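Local coordinates for DNA mismatch repair protein MLH3 (Saccharomyces cerevisiae S288C, PDB 6RMN) that takes part in DNA mismatch repair as one half of the MutLbeta heterodimer, correcting insertion-deletion loops left by replication, DNA damage or meiotic recombination, at residues 25-31 against 42-48; 51-55 against 212-216; 56-61 against 189-193; 99-103 against 157-161. All blocks are in the same frame, centred on the assembly; numbering follows the deposited sequence.

All four contacts lie in the C-terminal piece of MLH3, and helix 48-69 threads most of them together. Interaction 1 is a beta hairpin that closes first along the chain; its second strand runs straight into helix 48-69, whose first half carries interactions 2 and 3. Interactions 1 and 2, centres 12 Å apart, touch where Val-46 packs on Cys-51 and Ile-213. Interactions 2 and 3, also 12 Å apart, touch where the backbone O of Glu-53 meets Ala-193 CB. Helix 48-69 is thus held by the hairpin and helix 206-216 at its start and by helix 183-196 further along, with zinc-bridging Glu-53 between. Interaction 4, nested within both chain loops, sits about 40 Å from interaction 1 between centres.

Interaction 1: residues 25-31 against 42-48; sequences KKFILIR and LLVLVDQ
Ile-30 packs on Val-44, and Ile-28 on Val-46, across the antiparallel beta hairpin of strands 27-31 and 43-47, the two inner strands of a four-stranded sheet. These are the hydrogen-bonded pairs, and helix 206-216 covers their face with Ile-213. Packing is tight here. Ile-30 holds CG1 between its backbone N and carbonyl carbon (chi1 65°), which lays it alongside Val-44, CG1 to CB 3.6 Å, and carries CD1 on to Val-46 CG2 at 3.9 Å. Beneath them Ile-30 N donates a hydrogen bond to Val-44 O at 2.8 Å. On the other face Leu-45 CD2 wedges between Phe-27 CB and Leu-29 CD1, 3.8 Å from each.

The outer side chains are looser. Leu-42 is exposed, and Lys-25 and Lys-26 start away from the opposing strand. Arg-31 leans only its CB on Leu-43; its guanidinium leaves the hairpin for Glu-18 and for an acidic side chain and a backbone group of the partner protein chain.

Asp-47, the N-cap of helix 48-69, and Gln-48 begin the DQHA sequence of the MutL endonuclease motif. Gln-48 OE1 accepts from Gln-22, while NE2 bonds to the carbonyls of Met-199 and Asp-202. With an alanine here, those two carbonyls would probably lose their shared donor and the Gln-22 amide its acceptor. The backbone of Gln-48 ties the hairpin end to the helix start, its N reaching Lys-26 O at 3.0 Å along an almost straight N-H line (173°), with Gln-48 CG 3.4 Å from that same oxygen.

Interaction 2: residues 51-55 against 212-216; sequences CDERI and LISKL. With ZN (zinc ion), chain C; ZN (zinc ion), chain D.
Cys-51 starts the contact by pointing its sulfur into helix 206-216, with SG anti to its own backbone N (chi1 177°). There Cys-51 SG meets three side chains: Leu-216 CD2 at 3.8 Å, Ile-213 CD1 and the CB of Leu-212. Behind it lies strand 43-47, where Val-46 touches both Cys-51 and Ile-213. Asp-52 comes in at the flank, its OD1 lying 3.7 Å from the methyl CD2 of Leu-212, while OD2 accepts a hydrogen bond from Val-198 N.

Glu-53 turns to the other side of the helix and takes no part in the packing. On its extended chain, Glu-53 OE1 binds the zinc ion of chain C at 2.0 Å and OE2 that of chain D at 2.3 Å. Arg-54 offers only its aliphatic root, CG resting 3.9 Å from Leu-216 CD1; further out the chain bends off to pair with Glu-58.

Ile-55 completes the walk with CD1 driven against the opposing helix, 3.3 Å from Leu-212 O and 4.0 Å from Leu-212 CD2. It also touches Lys-215 CB, the two side chains crossing at about a right angle. Cutting Ile-55 back to an alanine is likely to open a gap between the helices and leave Leu-212 CD2 and Lys-215 CB without this hydrophobic partner.

The short axes pass 9.5 Å apart at 45°, so helix 206-216 backs the face of helix 48-69 turned from the metals. His-49, Cys-194 and a residue of the partner protein chain join Glu-53 at one zinc, Cys-225 and His-227 at the other: the two-metal site of the MutL-family endonuclease domain, with Glu-53 as bridging carboxylate.

Interaction 3: residues 56-61 against 189-193; sequences RLEELF and LNSKA
Helix 48-69 packs across helix 183-196 here, with Leu-57, Leu-60 and Phe-61 of the one meeting Leu-189 and Ala-193 of the other. The first helix carries the zinc-bridging Glu-53 on an earlier turn, and the second supplies the zinc ligand Cys-194. The two short axes pass 9.0 Å apart and cross at 134°, obliquely and in roughly opposed directions. No hydrogen bond crosses between the segments; hydrophobic packing does the joining.

Approach is closest at Ala-193, where the small side chain lets the backbones come together: its CB sits 3.8 Å from Leu-57 N and also touches the CB of both Arg-56 and Leu-57. On the preceding turn of the same helix Leu-189 is the larger side chain, touched by three residues. Leu-57 CD1 reaches its CB, Leu-60 CB meets Leu-189 CD1 at 4.0 Å, and Phe-61 takes that same methyl on its ring.

Leu-57 keeps CG anti to its backbone N (chi1 180°), which aims CD1 across the gap at the amide of Asn-190, 3.3 Å from OD1. This is a carbon-oxygen contact, not a polar bond. Toward the more open side, Leu-60 CD1 lies 3.6 Å from Leu-189 O and touches Lys-192 CB, the two side chains crossing at about a right angle; the lysine chain then runs off from the interface. Arg-56 likewise contributes its aliphatic root and sends its guanidinium outward.

Phe-61 also stacks edge-to-face with His-186. Across this contact, one face of the Phe-61 ring receives Leu-189 CD1 in a CH-pi contact, 4.0 Å from the ring centroid and 13° off the normal.

Interaction 4: residues 99-103 against 157-161; sequences EFKKW and PMDLS
Glu-99 and Lys-102 together grip the backbone of Met-158 at both its polar atoms. Met-158 N donates to Glu-99 OE2 at 2.8 Å in a fairly straight bond (165°), arriving from above the carboxylate plane. Lys-102, extended beyond CG, brings NZ to Met-158 O at 2.7 Å, and the same NZ forms a salt bridge with Glu-99 OE1 at 2.8 Å, met on the syn side. Glu-99 can face the loop because its chain bends at chi2 (43°). Both its oxygens accept, one from Met-158 N and one from Lys-102 NZ, and the salt bridge probably steadies both side chains for their hold on the loop.

The fold element here is the C-terminal end of helix 87-101, capturing the irregular segment 157-161 of the loop that leads toward helix 183-196. Met-158 then turns inward to make a Met-aromatic contact with Trp-103, SD standing obliquely 5.1 Å from the centroid of the six-membered ring. Met-158 CG packs closer still, 3.3 Å from Trp-103 CZ2. Val-68 of helix 48-69 touches both residues. Farther out, Pro-157 CB lies 3.3 Å from Glu-99 OE1, and at the outside Leu-160 CD1 lies alongside the aliphatic chain of Lys-102, 3.9 Å from its CG.

Interaction 1: residues 25-31 against 42-48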
# COMPACT_ATOMS: atom_id res chain seq x y z
N LYS B 25 5.74 -11.07 -2.88
CA LYS B 25 6.01 -11.18 -4.33
C LYS B 25 4.79 -11.74 -5.09
O LYS B 25 4.92 -12.31 -6.18
CB LYS B 25 7.30 -12.00 -4.65
CG LYS B 25 8.46 -11.87 -3.69
CD LYS B 25 9.25 -10.60 -3.87
CE LYS B 25 10.39 -10.52 -2.89
NZ LYS B 25 9.96 -9.98 -1.57
N LYS B 26 3.59 -11.57 -4.51
CA LYS B 26 2.35 -12.08 -5.09
C LYS B 26 1.24 -11.03 -5.09
O LYS B 26 0.38 -11.04 -5.98
CB LYS B 26 1.85 -13.30 -4.30
CG LYS B 26 2.74 -14.52 -4.42
CD LYS B 26 2.32 -15.62 -3.46
CE LYS B 26 3.24 -16.81 -3.60
NZ LYS B 26 4.62 -16.51 -3.13
N PHE B 27 1.23 -10.16 -4.06
CA PHE B 27 0.15 -9.19 -3.88
C PHE B 27 0.56 -7.76 -3.85
O PHE B 27 1.71 -7.44 -3.56
CB PHE B 27 -0.63 -9.50 -2.59
CG PHE B 27 -1.04 -10.95 -2.44
CD1 PHE B 27 -2.08 -11.48 -3.20
CD2 PHE B 27 -0.40 -11.77 -1.51
CE1 PHE B 27 -2.45 -12.82 -3.06
CE2 PHE B 27 -0.78 -13.11 -1.36
CZ PHE B 27 -1.80 -13.62 -2.14
N ILE B 28 -0.41 -6.88 -4.11
CA ILE B 28 -0.22 -5.45 -3.99
C ILE B 28 -1.17 -5.00 -2.88
O ILE B 28 -2.39 -5.14 -3.04
CB ILE B 28 -0.42 -4.66 -5.31
CG1 ILE B 28 0.62 -5.12 -6.38
CG2 ILE B 28 -0.33 -3.14 -5.05
CD1 ILE B 28 0.22 -4.89 -7.82
N LEU B 29 -0.61 -4.56 -1.74
CA LEU B 29 -1.41 -4.08 -0.61
C LEU B 29 -1.84 -2.64 -0.88
O LEU B 29 -1.01 -1.78 -1.18
CB LEU B 29 -0.66 -4.20 0.73
CG LEU B 29 -1.40 -3.73 2.02
CD1 LEU B 29 -2.60 -4.64 2.36
CD2 LEU B 29 -0.42 -3.67 3.21
N ILE B 30 -3.17 -2.41 -0.81
CA ILE B 30 -3.77 -1.10 -1.04
C ILE B 30 -4.64 -0.68 0.15
O ILE B 30 -5.19 -1.53 0.87
CB ILE B 30 -4.51 -1.02 -2.41
CG1 ILE B 30 -5.74 -1.97 -2.49
CG2 ILE B 30 -3.53 -1.25 -3.60
CD1 ILE B 30 -6.76 -1.71 -3.69
N ARG B 31 -4.71 0.63 0.40
CA ARG B 31 -5.53 1.21 1.48
C ARG B 31 -6.51 2.22 0.92
O ARG B 31 -6.18 2.93 -0.03
CB ARG B 31 -4.66 1.87 2.57
CG ARG B 31 -3.71 2.99 2.09
CD ARG B 31 -2.95 3.63 3.23
NE ARG B 31 -2.01 4.64 2.76
CZ ARG B 31 -1.53 5.63 3.52
NH1 ARG B 31 -1.90 5.75 4.78
NH2 ARG B 31 -0.67 6.50 3.00
N LEU B 42 -11.14 -0.99 4.06
CA LEU B 42 -9.94 -0.19 4.33
C LEU B 42 -8.66 -0.80 3.72
O LEU B 42 -7.97 -0.10 3.00
CB LEU B 42 -9.76 0.11 5.84
CG LEU B 42 -8.46 0.88 6.26
CD1 LEU B 42 -8.72 2.38 6.43
CD2 LEU B 42 -7.83 0.29 7.53
N LEU B 43 -8.34 -2.08 4.01
CA LEU B 43 -7.15 -2.76 3.47
C LEU B 43 -7.53 -3.88 2.51
O LEU B 43 -8.36 -4.73 2.83
CB LEU B 43 -6.22 -3.30 4.58
CG LEU B 43 -5.35 -2.31 5.39
CD1 LEU B 43 -4.40 -3.06 6.32
CD2 LEU B 43 -4.50 -1.40 4.50
N VAL B 44 -6.93 -3.86 1.31
CA VAL B 44 -7.18 -4.83 0.24
C VAL B 44 -5.85 -5.36 -0.33
O VAL B 44 -4.91 -4.59 -0.54
CB VAL B 44 -8.10 -4.21 -0.86
CG1 VAL B 44 -8.17 -5.07 -2.13
CG2 VAL B 44 -9.51 -3.93 -0.34
N LEU B 45 -5.80 -6.70 -0.60
CA LEU B 45 -4.69 -7.39 -1.26
C LEU B 45 -5.12 -7.76 -2.70
O LEU B 45 -6.09 -8.50 -2.91
CB LEU B 45 -4.26 -8.65 -0.48
CG LEU B 45 -3.46 -8.44 0.81
CD1 LEU B 45 -3.32 -9.75 1.57
CD2 LEU B 45 -2.08 -7.88 0.53
N VAL B 46 -4.41 -7.18 -3.69
CA VAL B 46 -4.67 -7.41 -5.11
C VAL B 46 -3.69 -8.46 -5.64
O VAL B 46 -2.48 -8.33 -5.42
CB VAL B 46 -4.58 -6.07 -5.91
CG1 VAL B 46 -4.87 -6.28 -7.39
CG2 VAL B 46 -5.50 -5.00 -5.33
N ASP B 47 -4.21 -9.50 -6.35
CA ASP B 47 -3.39 -10.52 -7.01
C ASP B 47 -2.64 -9.77 -8.15
O ASP B 47 -3.30 -9.17 -9.02
CB ASP B 47 -4.30 -11.62 -7.56
CG ASP B 47 -3.65 -12.78 -8.32
OD1 ASP B 47 -2.59 -12.55 -8.96
OD2 ASP B 47 -4.22 -13.89 -8.32
N GLN B 48 -1.29 -9.74 -8.13
CA GLN B 48 -0.53 -9.00 -9.16
C GLN B 48 -0.67 -9.59 -10.58
O GLN B 48 -0.57 -8.85 -11.56
CB GLN B 48 0.95 -8.83 -8.78
CG GLN B 48 1.78 -10.11 -8.89
CD GLN B 48 3.08 -10.03 -8.16
OE1 GLN B 48 3.19 -9.39 -7.11
NE2 GLN B 48 4.09 -10.68 -8.68

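Interaction 2: residues 51-55 against 212-216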
# COMPACT_ATOMS: atom_id res chain seq x y z
N CYS B 51 -4.45 -8.76 -11.82
CA CYS B 51 -4.43 -7.32 -12.07
C CYS B 51 -3.87 -7.03 -13.47
O CYS B 51 -4.53 -6.36 -14.26
CB CYS B 51 -3.61 -6.62 -10.99
SG CYS B 51 -3.45 -4.84 -11.23
N ASP B 52 -2.66 -7.54 -13.76
CA ASP B 52 -1.97 -7.36 -15.03
C ASP B 52 -2.72 -8.02 -16.19
O ASP B 52 -2.91 -7.38 -17.24
CB ASP B 52 -0.52 -7.89 -14.92
CG ASP B 52 0.42 -7.34 -15.98
OD1 ASP B 52 0.12 -6.25 -16.55
OD2 ASP B 52 1.46 -7.99 -16.24
N GLU B 53 -3.19 -9.27 -15.99
CA GLU B 53 -3.97 -10.05 -16.96
C GLU B 53 -5.27 -9.31 -17.34
O GLU B 53 -5.61 -9.28 -18.52
CB GLU B 53 -4.29 -11.43 -16.38
CG GLU B 53 -5.04 -12.37 -17.30
CD GLU B 53 -5.31 -13.69 -16.60
OE1 GLU B 53 -4.34 -14.46 -16.40
OE2 GLU B 53 -6.47 -13.92 -16.20
N ARG B 54 -5.95 -8.69 -16.36
CA ARG B 54 -7.16 -7.90 -16.56
C ARG B 54 -6.93 -6.68 -17.46
O ARG B 54 -7.70 -6.45 -18.40
CB ARG B 54 -7.75 -7.45 -15.21
CG ARG B 54 -9.07 -6.69 -15.38
CD ARG B 54 -10.15 -7.68 -15.68
NE ARG B 54 -10.83 -7.41 -16.93
CZ ARG B 54 -11.84 -8.13 -17.39
NH1 ARG B 54 -12.28 -9.19 -16.71
NH2 ARG B 54 -12.42 -7.81 -18.53
N ILE B 55 -5.88 -5.89 -17.14
CA ILE B 55 -5.49 -4.69 -17.89
C ILE B 55 -5.19 -5.11 -19.34
O ILE B 55 -5.60 -4.42 -20.27
CB ILE B 55 -4.26 -3.97 -17.24
CG1 ILE B 55 -4.57 -3.47 -15.81
CG2 ILE B 55 -3.74 -2.81 -18.12
CD1 ILE B 55 -3.36 -3.32 -14.90
N LEU B 212 0.24 -0.19 -12.05
CA LEU B 212 -0.65 -1.34 -12.17
C LEU B 212 -2.04 -1.08 -11.59
O LEU B 212 -3.02 -1.36 -12.27
CB LEU B 212 -0.02 -2.61 -11.54
CG LEU B 212 0.98 -3.37 -12.40
CD1 LEU B 212 1.72 -4.39 -11.58
CD2 LEU B 212 0.29 -4.08 -13.57
N ILE B 213 -2.13 -0.54 -10.36
CA ILE B 213 -3.43 -0.25 -9.72
C ILE B 213 -4.14 0.93 -10.41
O ILE B 213 -5.36 0.89 -10.57
CB ILE B 213 -3.31 -0.09 -8.17
CG1 ILE B 213 -2.66 -1.34 -7.52
CG2 ILE B 213 -4.67 0.24 -7.50
CD1 ILE B 213 -3.36 -2.76 -7.77
N SER B 214 -3.39 1.95 -10.87
CA SER B 214 -3.92 3.11 -11.60
C SER B 214 -4.65 2.65 -12.87
O SER B 214 -5.77 3.09 -13.14
CB SER B 214 -2.80 4.07 -11.96
OG SER B 214 -3.26 5.17 -12.73
N LYS B 215 -4.00 1.75 -13.64
CA LYS B 215 -4.53 1.18 -14.87
C LYS B 215 -5.73 0.27 -14.55
O LYS B 215 -6.73 0.35 -15.25
CB LYS B 215 -3.45 0.40 -15.63
CG LYS B 215 -2.39 1.27 -16.31
CD LYS B 215 -1.29 0.41 -16.92
CE LYS B 215 -0.34 1.21 -17.77
NZ LYS B 215 0.93 0.46 -18.01
N LEU B 216 -5.64 -0.55 -13.47
CA LEU B 216 -6.72 -1.44 -13.04
C LEU B 216 -7.99 -0.67 -12.72
O LEU B 216 -9.07 -1.07 -13.18
CB LEU B 216 -6.31 -2.33 -11.85
CG LEU B 216 -7.35 -3.43 -11.46
CD1 LEU B 216 -7.51 -4.49 -12.57
CD2 LEU B 216 -7.01 -4.07 -10.12
ZN ZN C . -3.54 -16.12 -15.69
ZN ZN D . -7.20 -15.74 -14.94

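Interaction 3: residues 56-61 against 189-193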
# COMPACT_ATOMS: atom_id res chain seq x y z
N ARG B 56 -4.44 -6.21 -19.49
CA ARG B 56 -4.00 -6.73 -20.78
C ARG B 56 -5.15 -7.22 -21.64
O ARG B 56 -5.13 -6.96 -22.84
CB ARG B 56 -2.92 -7.80 -20.60
CG ARG B 56 -1.56 -7.20 -20.27
CD ARG B 56 -0.50 -8.27 -20.08
NE ARG B 56 0.79 -7.70 -19.67
CZ ARG B 56 1.72 -7.25 -20.51
NH1 ARG B 56 1.53 -7.29 -21.81
NH2 ARG B 56 2.85 -6.73 -20.04
N LEU B 57 -6.15 -7.89 -21.03
CA LEU B 57 -7.34 -8.40 -21.70
C LEU B 57 -8.18 -7.28 -22.27
O LEU B 57 -8.52 -7.31 -23.45
CB LEU B 57 -8.19 -9.30 -20.79
CG LEU B 57 -9.46 -9.87 -21.45
CD1 LEU B 57 -9.12 -10.99 -22.44
CD2 LEU B 57 -10.46 -10.29 -20.42
N GLU B 58 -8.50 -6.28 -21.45
CA GLU B 58 -9.29 -5.13 -21.87
C GLU B 58 -8.63 -4.33 -23.03
O GLU B 58 -9.36 -3.81 -23.88
CB GLU B 58 -9.65 -4.26 -20.66
CG GLU B 58 -10.52 -5.00 -19.65
CD GLU B 58 -11.43 -4.14 -18.80
OE1 GLU B 58 -11.44 -2.91 -19.01
OE2 GLU B 58 -12.14 -4.70 -17.93
N GLU B 59 -7.26 -4.31 -23.09
CA GLU B 59 -6.50 -3.68 -24.18
C GLU B 59 -6.67 -4.50 -25.45
O GLU B 59 -6.84 -3.93 -26.53
CB GLU B 59 -5.00 -3.59 -23.82
CG GLU B 59 -4.65 -2.48 -22.83
CD GLU B 59 -3.27 -2.48 -22.18
OE1 GLU B 59 -2.45 -3.39 -22.44
OE2 GLU B 59 -3.01 -1.54 -21.39
N LEU B 60 -6.63 -5.85 -25.32
CA LEU B 60 -6.76 -6.80 -26.44
C LEU B 60 -8.15 -6.75 -27.04
O LEU B 60 -8.29 -6.75 -28.27
CB LEU B 60 -6.39 -8.24 -26.01
CG LEU B 60 -4.89 -8.54 -25.79
CD1 LEU B 60 -4.69 -9.91 -25.23
CD2 LEU B 60 -4.11 -8.40 -27.07
N PHE B 61 -9.18 -6.70 -26.18
CA PHE B 61 -10.58 -6.58 -26.55
C PHE B 61 -10.84 -5.27 -27.26
O PHE B 61 -11.44 -5.28 -28.34
CB PHE B 61 -11.50 -6.76 -25.33
CG PHE B 61 -12.10 -8.14 -25.29
CD1 PHE B 61 -13.16 -8.49 -26.13
CD2 PHE B 61 -11.57 -9.13 -24.46
CE1 PHE B 61 -13.69 -9.78 -26.12
CE2 PHE B 61 -12.09 -10.42 -24.47
CZ PHE B 61 -13.14 -10.74 -25.30
N LEU B 189 -7.72 -14.52 -26.63
CA LEU B 189 -7.36 -13.30 -25.91
C LEU B 189 -7.08 -13.56 -24.44
O LEU B 189 -6.16 -12.97 -23.89
CB LEU B 189 -8.38 -12.16 -26.09
CG LEU B 189 -8.76 -11.71 -27.53
CD1 LEU B 189 -9.41 -10.36 -27.50
CD2 LEU B 189 -7.54 -11.68 -28.48
N ASN B 190 -7.85 -14.49 -23.81
CA ASN B 190 -7.67 -14.87 -22.41
C ASN B 190 -6.31 -15.46 -22.18
O ASN B 190 -5.65 -15.09 -21.20
CB ASN B 190 -8.74 -15.84 -21.92
CG ASN B 190 -10.06 -15.19 -21.59
OD1 ASN B 190 -10.23 -13.98 -21.72
ND2 ASN B 190 -11.03 -16.00 -21.16
N SER B 191 -5.87 -16.36 -23.09
CA SER B 191 -4.58 -17.03 -23.00
C SER B 191 -3.40 -16.14 -23.34
O SER B 191 -2.34 -16.34 -22.75
CB SER B 191 -4.56 -18.32 -23.82
OG SER B 191 -4.60 -18.04 -25.21
N LYS B 192 -3.55 -15.18 -24.28
CA LYS B 192 -2.48 -14.23 -24.62
C LYS B 192 -2.23 -13.28 -23.43
O LYS B 192 -1.07 -12.97 -23.13
CB LYS B 192 -2.86 -13.38 -25.84
CG LYS B 192 -2.74 -14.07 -27.17
CD LYS B 192 -3.10 -13.10 -28.30
CE LYS B 192 -3.23 -13.76 -29.66
NZ LYS B 192 -1.94 -14.29 -30.18
N ALA B 193 -3.31 -12.80 -22.78
CA ALA B 193 -3.27 -11.89 -21.63
C ALA B 193 -2.63 -12.58 -20.43
O ALA B 193 -1.73 -12.00 -19.81
CB ALA B 193 -4.67 -11.40 -21.28

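Interaction 4: residues 99-103 against 157-161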
# COMPACT_ATOMS: atom_id res chain seq x y z
N GLU B 99 -22.55 -12.96 -41.17
CA GLU B 99 -22.10 -12.83 -39.79
C GLU B 99 -20.61 -13.21 -39.63
O GLU B 99 -19.85 -12.44 -39.02
CB GLU B 99 -23.02 -13.63 -38.85
CG GLU B 99 -23.05 -13.12 -37.42
CD GLU B 99 -23.14 -11.62 -37.23
OE1 GLU B 99 -24.01 -10.98 -37.88
OE2 GLU B 99 -22.35 -11.07 -36.43
N PHE B 100 -20.19 -14.34 -40.23
CA PHE B 100 -18.79 -14.80 -40.17
C PHE B 100 -17.81 -13.87 -40.88
O PHE B 100 -16.66 -13.80 -40.46
CB PHE B 100 -18.64 -16.24 -40.67
CG PHE B 100 -19.02 -17.30 -39.66
CD1 PHE B 100 -18.12 -17.70 -38.68
CD2 PHE B 100 -20.29 -17.88 -39.68
CE1 PHE B 100 -18.48 -18.68 -37.74
CE2 PHE B 100 -20.64 -18.86 -38.75
CZ PHE B 100 -19.73 -19.25 -37.78
N LYS B 101 -18.26 -13.14 -41.94
CA LYS B 101 -17.43 -12.17 -42.70
C LYS B 101 -16.94 -11.02 -41.80
O LYS B 101 -15.83 -10.54 -42.00
CB LYS B 101 -18.19 -11.59 -43.92
CG LYS B 101 -18.53 -12.59 -45.03
CD LYS B 101 -17.42 -12.78 -46.07
CE LYS B 101 -17.76 -13.83 -47.10
NZ LYS B 101 -16.58 -14.21 -47.92
N LYS B 102 -17.75 -10.61 -40.81
CA LYS B 102 -17.42 -9.54 -39.85
C LYS B 102 -16.21 -9.89 -38.97
O LYS B 102 -15.54 -8.99 -38.46
CB LYS B 102 -18.63 -9.22 -38.96
CG LYS B 102 -19.87 -8.77 -39.72
CD LYS B 102 -21.07 -8.72 -38.81
CE LYS B 102 -22.33 -8.44 -39.59
NZ LYS B 102 -23.51 -8.35 -38.70
N TRP B 103 -15.96 -11.19 -38.77
CA TRP B 103 -14.85 -11.71 -37.97
C TRP B 103 -13.68 -12.20 -38.82
O TRP B 103 -12.80 -12.89 -38.31
CB TRP B 103 -15.35 -12.81 -37.02
CG TRP B 103 -16.40 -12.34 -36.07
CD1 TRP B 103 -17.75 -12.57 -36.15
CD2 TRP B 103 -16.21 -11.47 -34.94
NE1 TRP B 103 -18.40 -11.94 -35.11
CE2 TRP B 103 -17.48 -11.25 -34.36
CE3 TRP B 103 -15.08 -10.87 -34.35
CZ2 TRP B 103 -17.65 -10.48 -33.20
CZ3 TRP B 103 -15.26 -10.09 -33.22
CH2 TRP B 103 -16.53 -9.88 -32.67
N PRO B 157 -26.03 -11.35 -32.90
CA PRO B 157 -25.14 -10.91 -33.99
C PRO B 157 -24.50 -9.53 -33.78
O PRO B 157 -25.03 -8.71 -33.03
CB PRO B 157 -26.05 -10.93 -35.23
CG PRO B 157 -27.31 -11.65 -34.81
CD PRO B 157 -27.44 -11.40 -33.36
N MET B 158 -23.36 -9.30 -34.45
CA MET B 158 -22.62 -8.05 -34.39
C MET B 158 -23.35 -6.94 -35.12
O MET B 158 -23.38 -6.95 -36.35
CB MET B 158 -21.21 -8.21 -35.00
CG MET B 158 -20.14 -8.45 -33.99
SD MET B 158 -19.93 -7.16 -32.74
CE MET B 158 -19.14 -5.93 -33.68
N ASP B 159 -23.94 -5.99 -34.39
CA ASP B 159 -24.62 -4.89 -35.07
C ASP B 159 -23.62 -3.79 -35.38
O ASP B 159 -23.03 -3.19 -34.47
CB ASP B 159 -25.83 -4.38 -34.29
CG ASP B 159 -26.88 -3.76 -35.19
OD1 ASP B 159 -27.45 -4.49 -36.03
OD2 ASP B 159 -27.13 -2.55 -35.06
N LEU B 160 -23.38 -3.57 -36.69
CA LEU B 160 -22.45 -2.56 -37.22
C LEU B 160 -23.18 -1.31 -37.76
O LEU B 160 -22.52 -0.39 -38.26
CB LEU B 160 -21.51 -3.17 -38.29
CG LEU B 160 -20.68 -4.42 -37.90
CD1 LEU B 160 -19.93 -4.97 -39.09
CD2 LEU B 160 -19.70 -4.12 -36.81
N SER B 161 -24.53 -1.27 -37.62
CA SER B 161 -25.40 -0.16 -38.03
C SER B 161 -25.09 1.14 -37.29
O SER B 161 -25.26 2.22 -37.85
CB SER B 161 -26.87 -0.52 -37.82
OG SER B 161 -27.31 -1.51 -38.74